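Local coordinates for protein 3,5-epimerase/4-reductase (Arabidopsis thaliana, PDB 4QQR) that epimerises C3' and C5' of dTDP-6-deoxy-4-keto-alpha-D-glucose and then reduces the resulting dTDP-4-keto-beta-L-rhamnose with NADPH to give dTDP-beta-L-rhamnose, at residues P169-S172 with R178-I181; T182-Y187 with E231-Y236; T21-G26 with T198-L203; F221-V226 with K283-K288. All coordinates share one frame; numbering follows the deposited sequence.

Contact 1 lies at the middle of the group: its centre is about 9 Å from that of contact 3, 10 Å from contact 2 and 12 Å from contact 4, while contacts 2 and 3 are 19 Å apart and do not touch. Along the chain, contact 3 spans the longest interval, joining the first helix of the Rossmann fold to helix 200-212, and contact 1 is nested within it. Contacts 1 and 2 share helix 180-186. Contact 2 crosses both contact 3 and contact 4 in sequence order, and contact 4 brings in helix 282-291. Together they tie the probable NADPH site to the helices and loops packed beyond the parallel sheet.

Contact 1 (P169-S172 with R178-I181); sequences PISS and RNFI
Ile170 lays its CG1 branch against Asn179, Phe180 and Ile181 together. Its CG1 meets the amide oxygen OD1 of Asn179 at 3.7 Å, the two side chains slanting past one another, and touches CB of Phe180 at 3.8 Å. With Ile181 the side chains run at about a right angle: Ile170 CD1 lies 3.7 Å from Ile181 CG1, and the other branch, CG2, meets Ile181 CD1. Ile170 CD1 also reaches the Phe180 ring at a slant.

Polar bonds flank this packing. Phe180 N donates to Pro169 O at 3.2 Å. Asn179 works with both ends of its amide. Turning CG anti to the backbone N (chi1 -167°) folds the amide back over the start of the helix, where OD1 accepts from Ile181 N at 3.0 Å as an N-cap. ND2 is thereby directed at Ser171 O, 2.8 Å away; that oxygen lies in the amide plane, although the donor stands 37° above the carbonyl plane of Ser171. Asp173 O is a second acceptor for ND2, which fixes the amide's rotation, and Ser171 OG accepts from Asp173 N.

The loop after strand 161-166 is thus fastened to the first turn of helix 180-186. Trp23 of helix 23-34 packs on Ser171 and Asn179, Val290 of helix 282-291 covers Ile170 and Ile181, and backbone bonds join Ile170 to Thr198 and Leu200, just before and at the start of helix 200-212.

Contact 2 (T182-Y187 with E231-Y236); sequences TKIARY and EILEMY
The Tyr236 ring receives the methyl group of Ala185 squarely over one face. CB of Ala185 stands 4.0 Å from the ring centroid and only 8° off the normal, a CH-pi contact in which CZ, CE1 and CE2 of Tyr236 are all at nearly the same distance from the methyl carbon. Phe244 meets the same tyrosine in an edge-to-face ring pair. Setting CG anti to the backbone N (chi1 -171°) swings the tyrosine ring out from its own helix and across to Ala185.

One turn earlier on that helix, Leu233 supplies the second point of contact. Its CD1 methyl touches CG2 of Ile184 at 3.5 Å, and CD2 of Leu233 rests on the same methyl at 3.8 Å, so that the leucine fork straddles a single branch of the isoleucine. The two side chains cross at about a right angle. In Ile184 it is CG2 that lies anti to the backbone N, while CG1 takes the place beside that nitrogen and leads off elsewhere.

A methyl-on-ring contact and a branched aliphatic pair therefore carry the contact, with the axes of 182-186 and 231-236 passing 10.3 Å apart at -83°, almost perpendicular. Val190 of strand 189-190 packs on both Ile184 and Leu233, Trp246 adds to the cover of Leu233, and helix 282-291 lies against Met235 of helix 229-239.

Contact 3 (T21-G26 with T198-L203); sequences TGWIGG and TILDEL. With SO4 (sulfate ion), chain H.
Trp23 and Ile24 close tightly round the two methyl groups of Leu200, whereas the loop before them meets a bound sulfate instead of protein from 198-203. In the packed part, Leu200 CD1 sits over one face of the indole, 3.6 Å from the centroid of the six-membered ring and 9° off its normal, a CH-pi contact. Its other methyl, CD2, lies 4.0 Å from Ile24 CD1, with the two side chains at about a right angle. The two methyl branches are thus divided mainly between the indole and the isoleucine. The indole comes over Leu200 because CG of Trp23 is anti to its backbone N (chi1 -170°).

On the looser side, Trp23 N points to sulfate O3; the modelled distance is too short to be taken literally at this resolution. Thr71 OG1 also holds the ion. Gly22, Trp23 and Gly25 belong to a GxxGxxG sequence, the Rossmann dinucleotide-binding motif, and a sulfate here is consistent with a cofactor phosphate site at the helix N terminus; Trp23 and Ile24 probably contact NADPH, as in relatives. Helix 23-34 follows strand 14-18 of the parallel sheet, and the contact sets its first turn against that of helix 200-212, which precedes strand 217-220.

Contact 4 (F221-V226 with K283-K288); sequences FTNPGV and KESLIK
Asn223 ND2 faces Ser285 OG at 3.3 Å and is held mainly by Met280 O, to which it is hydrogen-bonded; Glu202 OE1 adds a weak hydrogen bond. At the other end of the amide, OD1 accepts from Ile199 N. With both ends engaged, the rotation of the Asn223 amide is fixed. The nitrogen also touches the serine carbon, since Ser285 CB lies 3.5 Å from Asn223 ND2.

Ser285 brings its hydroxyl to this place by setting OG anti to the backbone N (chi1 -175°). Its stronger polar partner is Glu202: the Ser285 hydroxyl is hydrogen-bonded to OE1. The carboxylate therefore gathers the asparagine amide and the serine hydroxyl, and this polar company would be expected to favour its charged form even though Glu202 is buried.

The second part of the contact is much slighter. Lys283 runs out as an extended chain from the helix, and its CE passes 4.1 Å from Val226 O. The ammonium group continues to Glu231 OE1, with which it forms a salt bridge linking helix 282-291 to helix 229-239. Between these two points, Gly225 has a positive phi of 86°, a backbone conformation suited to glycine, and Pro224 is joined to Ile282 by a backbone hydrogen bond.

Segment 221-226 leaves the C-terminal end of strand 217-220, the last of the parallel sheet. The loop at the end of this strand, packed on a C-terminal helix, belongs to the Rossmann fold of the extended short-chain dehydrogenases, the group that includes the RmlD reductases.

Contact 1 (P169-S172 with R178-I181)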
loop_
_atom_site.group_PDB
_atom_site.type_symbol
_atom_site.label_atom_id
_atom_site.label_comp_id
_atom_site.label_asym_id
_atom_site.label_seq_id
_atom_site.Cartn_x
_atom_site.Cartn_y
_atom_site.Cartn_z
ATOM N N PRO A 169 -6.332 -4.193 22.472
ATOM C CA PRO A 169 -5.420 -3.855 23.584
ATOM C C PRO A 169 -6.157 -3.624 24.905
ATOM O O PRO A 169 -7.273 -3.086 24.897
ATOM C CB PRO A 169 -4.730 -2.578 23.107
ATOM C CG PRO A 169 -5.621 -2.027 22.023
ATOM C CD PRO A 169 -6.312 -3.187 21.397
ATOM N N ILE A 170 -5.530 -4.038 26.010
ATOM C CA ILE A 170 -6.137 -4.034 27.359
ATOM C C ILE A 170 -5.171 -3.519 28.428
ATOM O O ILE A 170 -3.978 -3.804 28.394
ATOM C CB ILE A 170 -6.591 -5.462 27.749
ATOM C CG1 ILE A 170 -8.008 -5.739 27.248
ATOM C CG2 ILE A 170 -6.498 -5.700 29.253
ATOM C CD1 ILE A 170 -8.410 -7.187 27.375
ATOM N N SER A 171 -5.691 -2.769 29.388
ATOM C CA SER A 171 -4.850 -2.120 30.383
ATOM C C SER A 171 -5.369 -2.353 31.801
ATOM O O SER A 171 -6.535 -2.703 31.994
ATOM C CB SER A 171 -4.800 -0.618 30.100
ATOM O OG SER A 171 -4.142 0.090 31.123
ATOM N N SER A 172 -4.494 -2.149 32.783
ATOM C CA SER A 172 -4.891 -2.126 34.181
ATOM C C SER A 172 -5.703 -0.854 34.490
ATOM O O SER A 172 -6.347 -0.756 35.525
ATOM C CB SER A 172 -3.658 -2.191 35.077
ATOM O OG SER A 172 -2.930 -0.983 34.982
ATOM N N ARG A 178 -10.534 3.411 25.614
ATOM C CA ARG A 178 -9.923 2.623 24.548
ATOM C C ARG A 178 -9.709 1.172 24.985
ATOM O O ARG A 178 -9.625 0.264 24.163
ATOM C CB ARG A 178 -8.618 3.275 24.078
ATOM C CG ARG A 178 -8.784 4.284 22.932
ATOM C CD ARG A 178 -7.760 5.391 23.044
ATOM N NE ARG A 178 -8.112 6.300 24.126
ATOM C CZ ARG A 178 -7.240 6.916 24.926
ATOM N NH1 ARG A 178 -5.930 6.729 24.777
ATOM N NH2 ARG A 178 -7.690 7.725 25.886
ATOM N N ASN A 179 -9.641 0.972 26.295
ATOM C CA ASN A 179 -9.490 -0.352 26.879
ATOM C C ASN A 179 -10.609 -1.294 26.446
ATOM O O ASN A 179 -11.783 -0.961 26.560
ATOM C CB ASN A 179 -9.413 -0.220 28.410
ATOM C CG ASN A 179 -8.934 -1.489 29.102
ATOM O OD1 ASN A 179 -9.282 -2.611 28.709
ATOM N ND2 ASN A 179 -8.138 -1.314 30.153
ATOM N N PHE A 180 -10.247 -2.468 25.940
ATOM C CA PHE A 180 -11.244 -3.366 25.379
ATOM C C PHE A 180 -12.224 -3.835 26.437
ATOM O O PHE A 180 -13.418 -3.957 26.165
ATOM C CB PHE A 180 -10.610 -4.571 24.694
ATOM C CG PHE A 180 -11.620 -5.535 24.121
ATOM C CD1 PHE A 180 -12.186 -5.308 22.883
ATOM C CD2 PHE A 180 -12.010 -6.660 24.827
ATOM C CE1 PHE A 180 -13.117 -6.188 22.353
ATOM C CE2 PHE A 180 -12.940 -7.539 24.303
ATOM C CZ PHE A 180 -13.493 -7.302 23.061
ATOM N N ILE A 181 -11.707 -4.095 27.635
ATOM C CA ILE A 181 -12.536 -4.470 28.777
ATOM C C ILE A 181 -13.636 -3.442 29.049
ATOM O O ILE A 181 -14.822 -3.792 29.065
ATOM C CB ILE A 181 -11.701 -4.630 30.067
ATOM C CG1 ILE A 181 -10.645 -5.730 29.906
ATOM C CG2 ILE A 181 -12.598 -4.953 31.254
ATOM C CD1 ILE A 181 -9.793 -5.913 31.139
#

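Contact 2 (T182-Y187 with E231-Y236)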
loop_
_atom_site.group_PDB
_atom_site.type_symbol
_atom_site.label_atom_id
_atom_site.label_comp_id
_atom_site.label_asym_id
_atom_site.label_seq_id
_atom_site.Cartn_x
_atom_site.Cartn_y
_atom_site.Cartn_z
ATOM N N THR A 182 -13.259 -2.180 29.256
ATOM C CA THR A 182 -14.270 -1.181 29.594
ATOM C C THR A 182 -15.271 -0.892 28.467
ATOM O O THR A 182 -16.411 -0.519 28.751
ATOM C CB THR A 182 -13.682 0.128 30.131
ATOM O OG1 THR A 182 -13.973 1.192 29.217
ATOM C CG2 THR A 182 -12.205 -0.012 30.350
ATOM N N LYS A 183 -14.856 -1.062 27.212
ATOM C CA LYS A 183 -15.798 -1.039 26.102
ATOM C C LYS A 183 -16.885 -2.059 26.381
ATOM O O LYS A 183 -18.045 -1.711 26.586
ATOM C CB LYS A 183 -15.115 -1.419 24.783
ATOM C CG LYS A 183 -14.238 -0.346 24.152
ATOM C CD LYS A 183 -13.702 -0.824 22.815
ATOM C CE LYS A 183 -12.910 0.254 22.118
ATOM N NZ LYS A 183 -12.553 -0.169 20.727
ATOM N N ILE A 184 -16.475 -3.322 26.394
ATOM C CA ILE A 184 -17.359 -4.463 26.594
ATOM C C ILE A 184 -18.145 -4.407 27.904
ATOM O O ILE A 184 -19.312 -4.776 27.941
ATOM C CB ILE A 184 -16.552 -5.759 26.518
ATOM C CG1 ILE A 184 -15.884 -5.828 25.153
ATOM C CG2 ILE A 184 -17.422 -6.967 26.722
ATOM C CD1 ILE A 184 -16.839 -5.567 24.025
ATOM N N ALA A 185 -17.517 -3.933 28.971
ATOM C CA ALA A 185 -18.215 -3.763 30.245
ATOM C C ALA A 185 -19.267 -2.648 30.195
ATOM O O ALA A 185 -20.182 -2.602 31.025
ATOM C CB ALA A 185 -17.220 -3.496 31.380
ATOM N N ARG A 186 -19.124 -1.742 29.232
ATOM C CA ARG A 186 -20.029 -0.601 29.135
ATOM C C ARG A 186 -21.128 -0.859 28.119
ATOM O O ARG A 186 -22.036 -0.047 27.954
ATOM C CB ARG A 186 -19.270 0.685 28.782
ATOM C CG ARG A 186 -19.212 1.698 29.919
ATOM C CD ARG A 186 -17.779 1.966 30.373
ATOM N NE ARG A 186 -17.153 3.085 29.664
ATOM C CZ ARG A 186 -16.326 3.961 30.236
ATOM N NH1 ARG A 186 -16.032 3.851 31.525
ATOM N NH2 ARG A 186 -15.795 4.953 29.525
ATOM N N TYR A 187 -21.059 -1.998 27.449
ATOM C CA TYR A 187 -22.050 -2.305 26.433
ATOM C C TYR A 187 -23.239 -3.055 27.013
ATOM O O TYR A 187 -23.189 -3.542 28.146
ATOM C CB TYR A 187 -21.398 -3.047 25.265
ATOM C CG TYR A 187 -20.335 -2.183 24.610
ATOM C CD1 TYR A 187 -20.408 -0.789 24.694
ATOM C CD2 TYR A 187 -19.253 -2.746 23.932
ATOM C CE1 TYR A 187 -19.450 0.014 24.123
ATOM C CE2 TYR A 187 -18.281 -1.936 23.345
ATOM C CZ TYR A 187 -18.389 -0.560 23.450
ATOM O OH TYR A 187 -17.441 0.257 22.881
ATOM N N GLU A 231 -15.962 -14.687 29.302
ATOM C CA GLU A 231 -14.975 -15.106 30.289
ATOM C C GLU A 231 -14.405 -13.870 30.941
ATOM O O GLU A 231 -14.045 -13.890 32.122
ATOM C CB GLU A 231 -13.871 -15.959 29.659
ATOM C CG GLU A 231 -14.397 -17.270 29.091
ATOM C CD GLU A 231 -13.364 -18.073 28.309
ATOM O OE1 GLU A 231 -13.098 -19.230 28.714
ATOM O OE2 GLU A 231 -12.846 -17.573 27.276
ATOM N N ILE A 232 -14.374 -12.785 30.170
ATOM C CA ILE A 232 -13.869 -11.508 30.638
ATOM C C ILE A 232 -14.858 -10.819 31.570
ATOM O O ILE A 232 -14.501 -10.435 32.684
ATOM C CB ILE A 232 -13.534 -10.592 29.454
ATOM C CG1 ILE A 232 -12.261 -11.090 28.755
ATOM C CG2 ILE A 232 -13.378 -9.138 29.915
ATOM C CD1 ILE A 232 -11.900 -10.312 27.480
ATOM N N LEU A 233 -16.098 -10.674 31.108
ATOM C CA LEU A 233 -17.156 -10.047 31.906
ATOM C C LEU A 233 -17.337 -10.740 33.256
ATOM O O LEU A 233 -17.588 -10.080 34.267
ATOM C CB LEU A 233 -18.488 -9.998 31.130
ATOM C CG LEU A 233 -18.906 -8.734 30.344
ATOM C CD1 LEU A 233 -17.753 -7.778 30.097
ATOM C CD2 LEU A 233 -19.588 -9.066 29.020
ATOM N N GLU A 234 -17.205 -12.068 33.269
ATOM C CA GLU A 234 -17.305 -12.830 34.514
ATOM C C GLU A 234 -16.201 -12.392 35.466
ATOM O O GLU A 234 -16.443 -12.191 36.653
ATOM C CB GLU A 234 -17.201 -14.339 34.262
ATOM C CG GLU A 234 -18.380 -14.959 33.548
ATOM C CD GLU A 234 -17.972 -16.170 32.739
ATOM O OE1 GLU A 234 -18.808 -16.679 31.962
ATOM O OE2 GLU A 234 -16.804 -16.613 32.864
ATOM N N MET A 235 -14.992 -12.233 34.939
ATOM C CA MET A 235 -13.883 -11.718 35.734
ATOM C C MET A 235 -14.098 -10.275 36.172
ATOM O O MET A 235 -13.685 -9.879 37.258
ATOM C CB MET A 235 -12.566 -11.832 34.971
ATOM C CG MET A 235 -12.198 -13.250 34.619
ATOM S SD MET A 235 -10.574 -13.302 33.854
ATOM C CE MET A 235 -10.469 -15.037 33.442
ATOM N N TYR A 236 -14.739 -9.484 35.328
ATOM C CA TYR A 236 -15.089 -8.126 35.713
ATOM C C TYR A 236 -15.984 -8.172 36.943
ATOM O O TYR A 236 -15.758 -7.460 37.927
ATOM C CB TYR A 236 -15.825 -7.420 34.570
ATOM C CG TYR A 236 -16.025 -5.948 34.826
ATOM C CD1 TYR A 236 -14.968 -5.056 34.687
ATOM C CD2 TYR A 236 -17.263 -5.450 35.223
ATOM C CE1 TYR A 236 -15.134 -3.714 34.919
ATOM C CE2 TYR A 236 -17.440 -4.096 35.468
ATOM C CZ TYR A 236 -16.371 -3.235 35.308
ATOM O OH TYR A 236 -16.522 -1.887 35.552
#

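Contact 3 (T21-G26 with T198-L203)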
loop_
_atom_site.group_PDB
_atom_site.type_symbol
_atom_site.label_atom_id
_atom_site.label_comp_id
_atom_site.label_asym_id
_atom_site.label_seq_id
_atom_site.Cartn_x
_atom_site.Cartn_y
_atom_site.Cartn_z
ATOM N N THR A 21 0.268 11.606 21.537
ATOM C CA THR A 21 -1.180 11.747 21.528
ATOM C C THR A 21 -1.906 10.464 21.952
ATOM O O THR A 21 -2.892 10.523 22.676
ATOM C CB THR A 21 -1.645 12.159 20.104
ATOM O OG1 THR A 21 -1.382 13.554 19.898
ATOM C CG2 THR A 21 -3.134 11.865 19.892
ATOM N N GLY A 22 -1.406 9.310 21.518
ATOM C CA GLY A 22 -2.163 8.073 21.607
ATOM C C GLY A 22 -1.978 7.213 22.847
ATOM O O GLY A 22 -1.211 7.552 23.745
ATOM N N TRP A 23 -2.674 6.081 22.885
ATOM C CA TRP A 23 -2.690 5.233 24.069
ATOM C C TRP A 23 -1.316 4.601 24.332
ATOM O O TRP A 23 -0.669 4.899 25.337
ATOM C CB TRP A 23 -3.802 4.176 23.951
ATOM C CG TRP A 23 -4.087 3.367 25.216
ATOM C CD1 TRP A 23 -3.636 3.624 26.480
ATOM C CD2 TRP A 23 -4.882 2.174 25.315
ATOM N NE1 TRP A 23 -4.101 2.673 27.356
ATOM C CE2 TRP A 23 -4.867 1.773 26.668
ATOM C CE3 TRP A 23 -5.613 1.415 24.395
ATOM C CZ2 TRP A 23 -5.544 0.640 27.119
ATOM C CZ3 TRP A 23 -6.284 0.290 24.842
ATOM C CH2 TRP A 23 -6.240 -0.091 26.193
ATOM N N ILE A 24 -0.869 3.738 23.425
ATOM C CA ILE A 24 0.434 3.080 23.548
ATOM C C ILE A 24 1.639 4.053 23.632
ATOM O O ILE A 24 2.537 3.889 24.473
ATOM C CB ILE A 24 0.612 2.065 22.399
ATOM C CG1 ILE A 24 -0.328 0.883 22.614
ATOM C CG2 ILE A 24 2.064 1.571 22.290
ATOM C CD1 ILE A 24 -0.249 -0.158 21.507
ATOM N N GLY A 25 1.646 5.059 22.762
ATOM C CA GLY A 25 2.720 6.038 22.729
ATOM C C GLY A 25 2.868 6.777 24.044
ATOM O O GLY A 25 3.988 7.052 24.499
ATOM N N GLY A 26 1.726 7.099 24.653
ATOM C CA GLY A 26 1.705 7.667 25.986
ATOM C C GLY A 26 2.237 6.697 27.022
ATOM O O GLY A 26 3.013 7.088 27.896
ATOM N N THR A 198 -4.239 -8.578 23.624
ATOM C CA THR A 198 -2.947 -8.053 24.048
ATOM C C THR A 198 -3.055 -7.389 25.423
ATOM O O THR A 198 -3.811 -6.433 25.592
ATOM C CB THR A 198 -2.424 -7.008 23.010
ATOM O OG1 THR A 198 -2.348 -7.611 21.714
ATOM C CG2 THR A 198 -1.061 -6.475 23.393
ATOM N N ILE A 199 -2.300 -7.871 26.407
ATOM C CA ILE A 199 -2.259 -7.185 27.700
ATOM C C ILE A 199 -1.134 -6.160 27.708
ATOM O O ILE A 199 0.021 -6.506 27.954
ATOM C CB ILE A 199 -2.035 -8.144 28.867
ATOM C CG1 ILE A 199 -3.050 -9.280 28.846
ATOM C CG2 ILE A 199 -2.116 -7.375 30.169
ATOM C CD1 ILE A 199 -4.459 -8.792 28.900
ATOM N N LEU A 200 -1.466 -4.902 27.420
ATOM C CA LEU A 200 -0.444 -3.853 27.273
ATOM C C LEU A 200 0.517 -3.745 28.461
ATOM O O LEU A 200 1.697 -3.490 28.277
ATOM C CB LEU A 200 -1.084 -2.488 27.019
ATOM C CG LEU A 200 -1.909 -2.336 25.746
ATOM C CD1 LEU A 200 -2.517 -0.941 25.676
ATOM C CD2 LEU A 200 -1.063 -2.652 24.504
ATOM N N ASP A 201 0.004 -3.937 29.672
ATOM C CA ASP A 201 0.814 -3.829 30.882
ATOM C C ASP A 201 1.948 -4.846 30.908
ATOM O O ASP A 201 3.038 -4.539 31.385
ATOM C CB ASP A 201 -0.061 -4.007 32.127
ATOM C CG ASP A 201 -0.999 -2.846 32.346
ATOM O OD1 ASP A 201 -0.774 -2.087 33.310
ATOM O OD2 ASP A 201 -1.953 -2.687 31.548
ATOM N N GLU A 202 1.683 -6.058 30.420
ATOM C CA GLU A 202 2.730 -7.073 30.286
ATOM C C GLU A 202 3.532 -6.937 28.981
ATOM O O GLU A 202 4.761 -7.022 28.992
ATOM C CB GLU A 202 2.144 -8.478 30.382
ATOM C CG GLU A 202 3.189 -9.564 30.205
ATOM C CD GLU A 202 2.582 -10.957 30.212
ATOM O OE1 GLU A 202 1.343 -11.055 30.064
ATOM O OE2 GLU A 202 3.330 -11.950 30.373
ATOM N N LEU A 203 2.823 -6.711 27.875
ATOM C CA LEU A 203 3.415 -6.788 26.544
ATOM C C LEU A 203 4.221 -5.546 26.134
ATOM O O LEU A 203 5.247 -5.657 25.445
ATOM C CB LEU A 203 2.344 -7.095 25.493
ATOM C CG LEU A 203 2.218 -8.546 25.015
ATOM C CD1 LEU A 203 3.597 -9.110 24.707
ATOM C CD2 LEU A 203 1.519 -9.386 26.042
HETATM S S SO4 H . -5.374 6.016 20.130
HETATM O O1 SO4 H . -6.050 4.728 19.938
HETATM O O2 SO4 H . -4.962 6.491 18.806
HETATM O O3 SO4 H . -4.197 5.833 20.981
HETATM O O4 SO4 H . -6.253 7.004 20.775
#

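Contact 4 (F221-V226 with K283-K288)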
loop_
_atom_site.group_PDB
_atom_site.type_symbol
_atom_site.label_atom_id
_atom_site.label_comp_id
_atom_site.label_asym_id
_atom_site.label_seq_id
_atom_site.Cartn_x
_atom_site.Cartn_y
_atom_site.Cartn_z
ATOM N N PHE A 221 1.625 -10.420 18.486
ATOM C CA PHE A 221 1.926 -9.688 19.723
ATOM C C PHE A 221 0.703 -9.645 20.648
ATOM O O PHE A 221 0.320 -8.599 21.170
ATOM C CB PHE A 221 2.448 -8.265 19.403
ATOM C CG PHE A 221 3.388 -7.713 20.446
ATOM C CD1 PHE A 221 4.587 -8.344 20.716
ATOM C CD2 PHE A 221 3.070 -6.576 21.161
ATOM C CE1 PHE A 221 5.448 -7.859 21.670
ATOM C CE2 PHE A 221 3.936 -6.089 22.120
ATOM C CZ PHE A 221 5.126 -6.739 22.367
ATOM N N THR A 222 0.089 -10.807 20.827
ATOM C CA THR A 222 -1.023 -10.977 21.735
ATOM C C THR A 222 -0.532 -12.031 22.693
ATOM O O THR A 222 0.431 -12.724 22.389
ATOM C CB THR A 222 -2.264 -11.469 20.998
ATOM O OG1 THR A 222 -1.896 -12.487 20.059
ATOM C CG2 THR A 222 -2.888 -10.340 20.233
ATOM N N ASN A 223 -1.158 -12.123 23.860
ATOM C CA ASN A 223 -0.814 -13.155 24.831
ATOM C C ASN A 223 -1.235 -14.498 24.289
ATOM O O ASN A 223 -2.181 -14.573 23.503
ATOM C CB ASN A 223 -1.515 -12.902 26.164
ATOM C CG ASN A 223 -1.000 -11.677 26.856
ATOM O OD1 ASN A 223 -1.335 -10.562 26.473
ATOM N ND2 ASN A 223 -0.178 -11.868 27.879
ATOM N N PRO A 224 -0.514 -15.559 24.671
ATOM C CA PRO A 224 -0.896 -16.922 24.274
ATOM C C PRO A 224 -2.322 -17.259 24.707
ATOM O O PRO A 224 -2.764 -16.780 25.744
ATOM C CB PRO A 224 0.127 -17.792 25.003
ATOM C CG PRO A 224 1.343 -16.931 25.105
ATOM C CD PRO A 224 0.842 -15.510 25.254
ATOM N N GLY A 225 -3.037 -18.049 23.906
ATOM C CA GLY A 225 -4.406 -18.433 24.214
ATOM C C GLY A 225 -5.495 -17.463 23.754
ATOM O O GLY A 225 -5.216 -16.433 23.128
ATOM N N VAL A 226 -6.746 -17.795 24.078
ATOM C CA VAL A 226 -7.882 -16.938 23.750
ATOM C C VAL A 226 -8.842 -16.741 24.934
ATOM O O VAL A 226 -8.996 -17.649 25.754
ATOM C CB VAL A 226 -8.663 -17.508 22.557
ATOM C CG1 VAL A 226 -7.849 -17.364 21.277
ATOM C CG2 VAL A 226 -9.024 -18.974 22.801
ATOM N N LYS A 283 -5.609 -15.367 30.300
ATOM C CA LYS A 283 -6.309 -15.557 31.567
ATOM C C LYS A 283 -5.419 -15.242 32.758
ATOM O O LYS A 283 -5.774 -14.383 33.575
ATOM C CB LYS A 283 -6.976 -16.936 31.649
ATOM C CG LYS A 283 -8.091 -17.095 30.602
ATOM C CD LYS A 283 -8.984 -18.306 30.849
ATOM C CE LYS A 283 -9.933 -18.530 29.665
ATOM N NZ LYS A 283 -10.700 -19.813 29.785
ATOM N N GLU A 284 -4.253 -15.882 32.840
ATOM C CA GLU A 284 -3.374 -15.606 33.970
ATOM C C GLU A 284 -2.848 -14.170 33.910
ATOM O O GLU A 284 -2.694 -13.522 34.948
ATOM C CB GLU A 284 -2.240 -16.646 34.126
ATOM C CG GLU A 284 -1.557 -17.109 32.827
ATOM C CD GLU A 284 -0.171 -17.766 33.053
ATOM O OE1 GLU A 284 0.086 -18.247 34.184
ATOM O OE2 GLU A 284 0.662 -17.795 32.103
ATOM N N SER A 285 -2.608 -13.670 32.698
ATOM C CA SER A 285 -2.095 -12.309 32.515
ATOM C C SER A 285 -3.162 -11.279 32.865
ATOM O O SER A 285 -2.868 -10.260 33.493
ATOM C CB SER A 285 -1.597 -12.102 31.082
ATOM O OG SER A 285 -1.001 -10.830 30.907
ATOM N N LEU A 286 -4.397 -11.550 32.448
ATOM C CA LEU A 286 -5.553 -10.771 32.892
ATOM C C LEU A 286 -5.663 -10.721 34.422
ATOM O O LEU A 286 -5.784 -9.633 34.992
ATOM C CB LEU A 286 -6.849 -11.328 32.295
ATOM C CG LEU A 286 -7.147 -10.960 30.845
ATOM C CD1 LEU A 286 -8.180 -11.890 30.265
ATOM C CD2 LEU A 286 -7.622 -9.526 30.776
ATOM N N ILE A 287 -5.627 -11.883 35.078
ATOM C CA ILE A 287 -5.714 -11.934 36.539
ATOM C C ILE A 287 -4.623 -11.110 37.217
ATOM O O ILE A 287 -4.900 -10.275 38.078
ATOM C CB ILE A 287 -5.645 -13.393 37.097
ATOM C CG1 ILE A 287 -6.928 -14.167 36.778
ATOM C CG2 ILE A 287 -5.399 -13.378 38.594
ATOM C CD1 ILE A 287 -8.198 -13.362 37.008
ATOM N N LYS A 288 -3.384 -11.349 36.806
ATOM C CA LYS A 288 -2.226 -10.797 37.481
ATOM C C LYS A 288 -2.010 -9.311 37.202
ATOM O O LYS A 288 -1.602 -8.560 38.093
ATOM C CB LYS A 288 -0.975 -11.593 37.104
ATOM C CG LYS A 288 0.316 -10.875 37.423
ATOM C CD LYS A 288 1.528 -11.644 36.944
ATOM C CE LYS A 288 2.804 -11.018 37.501
ATOM N NZ LYS A 288 2.720 -10.869 38.998
#